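Local coordinates for transcriptional regulator, MerR-family (Cupriavidus metallidurans CH34, PDB 5GPE), which recognises lead(II) selectively as a metalloregulatory protein of the MerR family and activates transcription, probably by binding promoter DNA as a dimer, at the interface of chains A and B. Sequence-based numbering; all coordinates share one arbitrary frame. Chains: chain A/B, Transcriptional regulator, MerR-family.

Contact 1: the interface of chains A and B. Residues chain A 92-93, 96; chain B 99-100, 103.
The thioether sulfur of A:Met96 sits over the centre of one face of the B:Arg100 guanidinium: SD is 3.5 Å from CZ and stands directly above the plane. At the edge of that same group, in its plane, lies B:Glu103 OE1 of its own chain, to which B:Arg100 NH1 gives a hydrogen bond of 3.0 Å. That oxygen is met from well above the carboxylate plane. The second guanidinium, of A:Arg93, also receives the acid at its edge. Here NE donates a nearly straight bond of 2.7 Å to B:Glu103 OE2, which uses its anti lone pair. The guanidinium and carboxylate planes are turned 78° apart. B:Glu103 thus bridges two arginines of different chains, one on each oxygen. The two cations remain 5.7 Å apart (A:Arg93 NE to B:Arg100 NH1), and the shared carboxylate probably offsets their charges.

B:Arg100 reaches this place by bending at chi2 (62°) and chi3 (69°), which folds its head back across the methionine. All six residues belong to helix 79-111 of their chains, the long dimerisation helix of MerR regulators, which pairs as an antiparallel coiled coil. On the apolar side, A:Met96 CG packs 3.8 Å from B:Leu99 CB. Separately, the methyl A:Val92 CG1 rests 3.6 Å from the backbone oxygen O of B:Leu99.

Contact 2: the interface of chains A and B. Residues chain A 110, 113-115, 124; chain B 82, 85-86.
A:Arg110 lays its guanidinium over the side-chain amide of B:Asn82 where, in this MerR-family dimer, the end of one long helix and its metal-binding loop meet the start of the partner's long helix. Stacking is shown by the small angle between the two planes, 15°, and by B:Asn82 CG standing over the centre of the guanidinium, 3.7 Å from A:Arg110 CZ. The arginine chain leaves its helix with CG anti to the backbone N (chi1 179°) and bends at chi2, bringing the flat head across the asparagine at about a right angle to its side chain.

Charge pairing occupies the guanidinium edge. A:Arg110 NE forms a salt bridge with the B:Asp86 carboxylate, 3.1 Å from OD1. The planes are inclined to each other, and the hydrogen bonds from NE to both oxygens are weak: the one to OD1 is shorter but strongly bent, the one to OD2 nearly straight but long.

Hydrogen bonds tie the loop to both helices. Within chain A, A:Arg110 NH1 donates to the backbone oxygen O of A:Cys113 at 2.8 Å, in the guanidinium plane but bent at H (116°). Across the interface, B:Asn82 ND2 gives a 3.0 Å bond to the backbone O of A:Asp114, approaching from above the carbonyl plane; A:Asp114 is poorly ordered, so this bond is less securely placed. A:Cys113 is a lead(II) ligand by its sulfur, as is A:Cys122. The arginine may therefore steady the backbone of a metal ligand, and the asparagine, less certainly, the next residue.

Apolar contact comes from the aliphatic root of A:Arg110, with CB 3.9 Å from B:Val85 CG1. A:Ile124, from helix 123-128, runs past B:Val85 in the opposite direction, a loose contact of 4.1 Å between CD1 and B:Val85 CG2. The same methyl makes a close carbon-oxygen contact, CD1 lying 3.3 Å from B:Asn82 OD1.

Contact 1: the interface of chains A and B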
# COMPACT_ATOMS: atom_id res chain seq x y z
N VAL A 92 -3.33 -7.53 9.79
CA VAL A 92 -2.24 -6.70 10.26
C VAL A 92 -1.09 -7.54 10.84
O VAL A 92 0.08 -7.23 10.62
CB VAL A 92 -2.75 -5.66 11.30
CG1 VAL A 92 -1.60 -4.93 11.97
CG2 VAL A 92 -3.65 -4.65 10.61
N ARG A 93 -1.44 -8.61 11.55
CA ARG A 93 -0.44 -9.52 12.12
C ARG A 93 0.39 -10.23 11.05
O ARG A 93 1.60 -10.35 11.19
CB ARG A 93 -1.11 -10.53 13.05
CG ARG A 93 -1.55 -9.92 14.35
CD ARG A 93 -2.40 -10.86 15.18
NE ARG A 93 -2.71 -10.24 16.47
CZ ARG A 93 -3.59 -10.68 17.36
NH1 ARG A 93 -4.31 -11.77 17.16
NH2 ARG A 93 -3.75 -10.00 18.49
N MET A 96 2.80 -7.64 9.51
CA MET A 96 3.95 -7.42 10.40
C MET A 96 5.04 -8.50 10.25
O MET A 96 6.25 -8.20 10.24
CB MET A 96 3.51 -7.30 11.86
CG MET A 96 2.91 -5.92 12.16
SD MET A 96 2.43 -5.63 13.86
CE MET A 96 1.09 -6.81 14.04
N LEU B 99 2.20 -0.08 12.34
CA LEU B 99 1.35 -1.28 12.32
C LEU B 99 1.13 -1.95 13.67
O LEU B 99 0.02 -2.41 13.96
CB LEU B 99 1.88 -2.34 11.35
CG LEU B 99 1.67 -2.05 9.87
CD1 LEU B 99 2.30 -3.18 9.08
CD2 LEU B 99 0.22 -1.90 9.48
N ARG B 100 2.17 -2.01 14.50
CA ARG B 100 2.01 -2.58 15.83
C ARG B 100 1.04 -1.73 16.66
O ARG B 100 0.17 -2.26 17.37
CB ARG B 100 3.34 -2.73 16.55
CG ARG B 100 3.25 -3.24 17.98
CD ARG B 100 2.64 -4.63 17.92
NE ARG B 100 3.60 -5.57 17.29
CZ ARG B 100 3.36 -6.84 16.99
NH1 ARG B 100 2.20 -7.40 17.28
NH2 ARG B 100 4.32 -7.58 16.44
N GLU B 103 -2.41 -2.53 15.45
CA GLU B 103 -2.83 -3.81 16.02
C GLU B 103 -3.37 -3.64 17.45
O GLU B 103 -4.46 -4.13 17.76
CB GLU B 103 -1.69 -4.82 16.04
CG GLU B 103 -2.15 -6.22 16.45
CD GLU B 103 -1.18 -6.97 17.38
OE1 GLU B 103 -0.47 -6.28 18.12
OE2 GLU B 103 -1.16 -8.23 17.47

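Contact 2: the interface of chains A and B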
# COMPACT_ATOMS: atom_id res chain seq x y z
N ARG A 110 22.04 -4.90 2.08
CA ARG A 110 22.95 -3.82 2.46
C ARG A 110 24.35 -4.29 2.87
O ARG A 110 25.35 -3.64 2.52
CB ARG A 110 22.35 -2.98 3.61
CG ARG A 110 23.21 -1.83 4.11
CD ARG A 110 23.49 -0.79 3.04
NE ARG A 110 24.41 0.24 3.51
CZ ARG A 110 25.75 0.14 3.52
NH1 ARG A 110 26.38 -0.94 3.06
NH2 ARG A 110 26.46 1.15 3.98
N CYS A 113 27.54 -4.81 0.35
CA CYS A 113 28.44 -3.75 -0.16
C CYS A 113 28.96 -2.83 0.93
O CYS A 113 28.30 -2.62 1.92
CB CYS A 113 27.72 -2.88 -1.19
SG CYS A 113 28.84 -2.00 -2.31
N ASP A 114 30.09 -2.20 0.63
CA ASP A 114 30.81 -1.31 1.57
C ASP A 114 30.80 0.14 1.06
O ASP A 114 30.19 0.41 0.03
CB ASP A 114 32.26 -1.79 1.84
CG ASP A 114 33.18 -1.64 0.63
OD1 ASP A 114 32.82 -0.89 -0.32
OD2 ASP A 114 34.27 -2.28 0.63
N SER A 115 31.53 1.04 1.74
CA SER A 115 31.59 2.48 1.41
C SER A 115 32.40 2.89 0.17
O SER A 115 32.10 3.94 -0.40
CB SER A 115 32.19 3.26 2.58
OG SER A 115 31.41 3.12 3.76
N ILE A 124 25.50 -4.85 -4.01
CA ILE A 124 24.05 -4.79 -4.11
C ILE A 124 23.57 -4.98 -5.56
O ILE A 124 22.74 -5.85 -5.82
CB ILE A 124 23.49 -3.49 -3.51
CG1 ILE A 124 23.72 -3.48 -1.99
CG2 ILE A 124 21.99 -3.35 -3.79
CD1 ILE A 124 23.63 -2.10 -1.36
N ASN B 82 23.81 2.19 -1.65
CA ASN B 82 23.77 1.95 -0.19
C ASN B 82 22.74 2.85 0.50
O ASN B 82 21.97 2.39 1.35
CB ASN B 82 25.15 2.16 0.48
CG ASN B 82 26.19 1.14 0.04
OD1 ASN B 82 25.87 -0.03 -0.16
ND2 ASN B 82 27.45 1.56 -0.06
N VAL B 85 19.06 1.73 -0.22
CA VAL B 85 18.69 0.59 0.60
C VAL B 85 18.54 0.99 2.08
O VAL B 85 17.61 0.53 2.76
CB VAL B 85 19.68 -0.58 0.45
CG1 VAL B 85 19.36 -1.71 1.42
CG2 VAL B 85 19.65 -1.08 -0.98
N ASP B 86 19.45 1.81 2.60
CA ASP B 86 19.34 2.30 3.98
C ASP B 86 18.04 3.07 4.22
O ASP B 86 17.39 2.89 5.26
CB ASP B 86 20.52 3.20 4.35
CG ASP B 86 21.81 2.42 4.55
OD1 ASP B 86 21.76 1.21 4.85
OD2 ASP B 86 22.89 3.03 4.44

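The C-alpha centres of contact 1 and contact 2 lie about 28 Å apart along the paired long helices. Helix 79-111 of both chains enters each contact: contact 1 joins stretches from its interior, whereas contact 2 sets the last turn of the helix in chain A, with the following loop and helix 123-128, against the first turns in chain B. Facing residue numbers run in opposite order at a nearly constant sum, which shows an antiparallel pairing. Two-fold symmetry repeats each contact with the chains exchanged. The dimer is therefore held both within the coiled coil and where each metal loop touches the partner's helix.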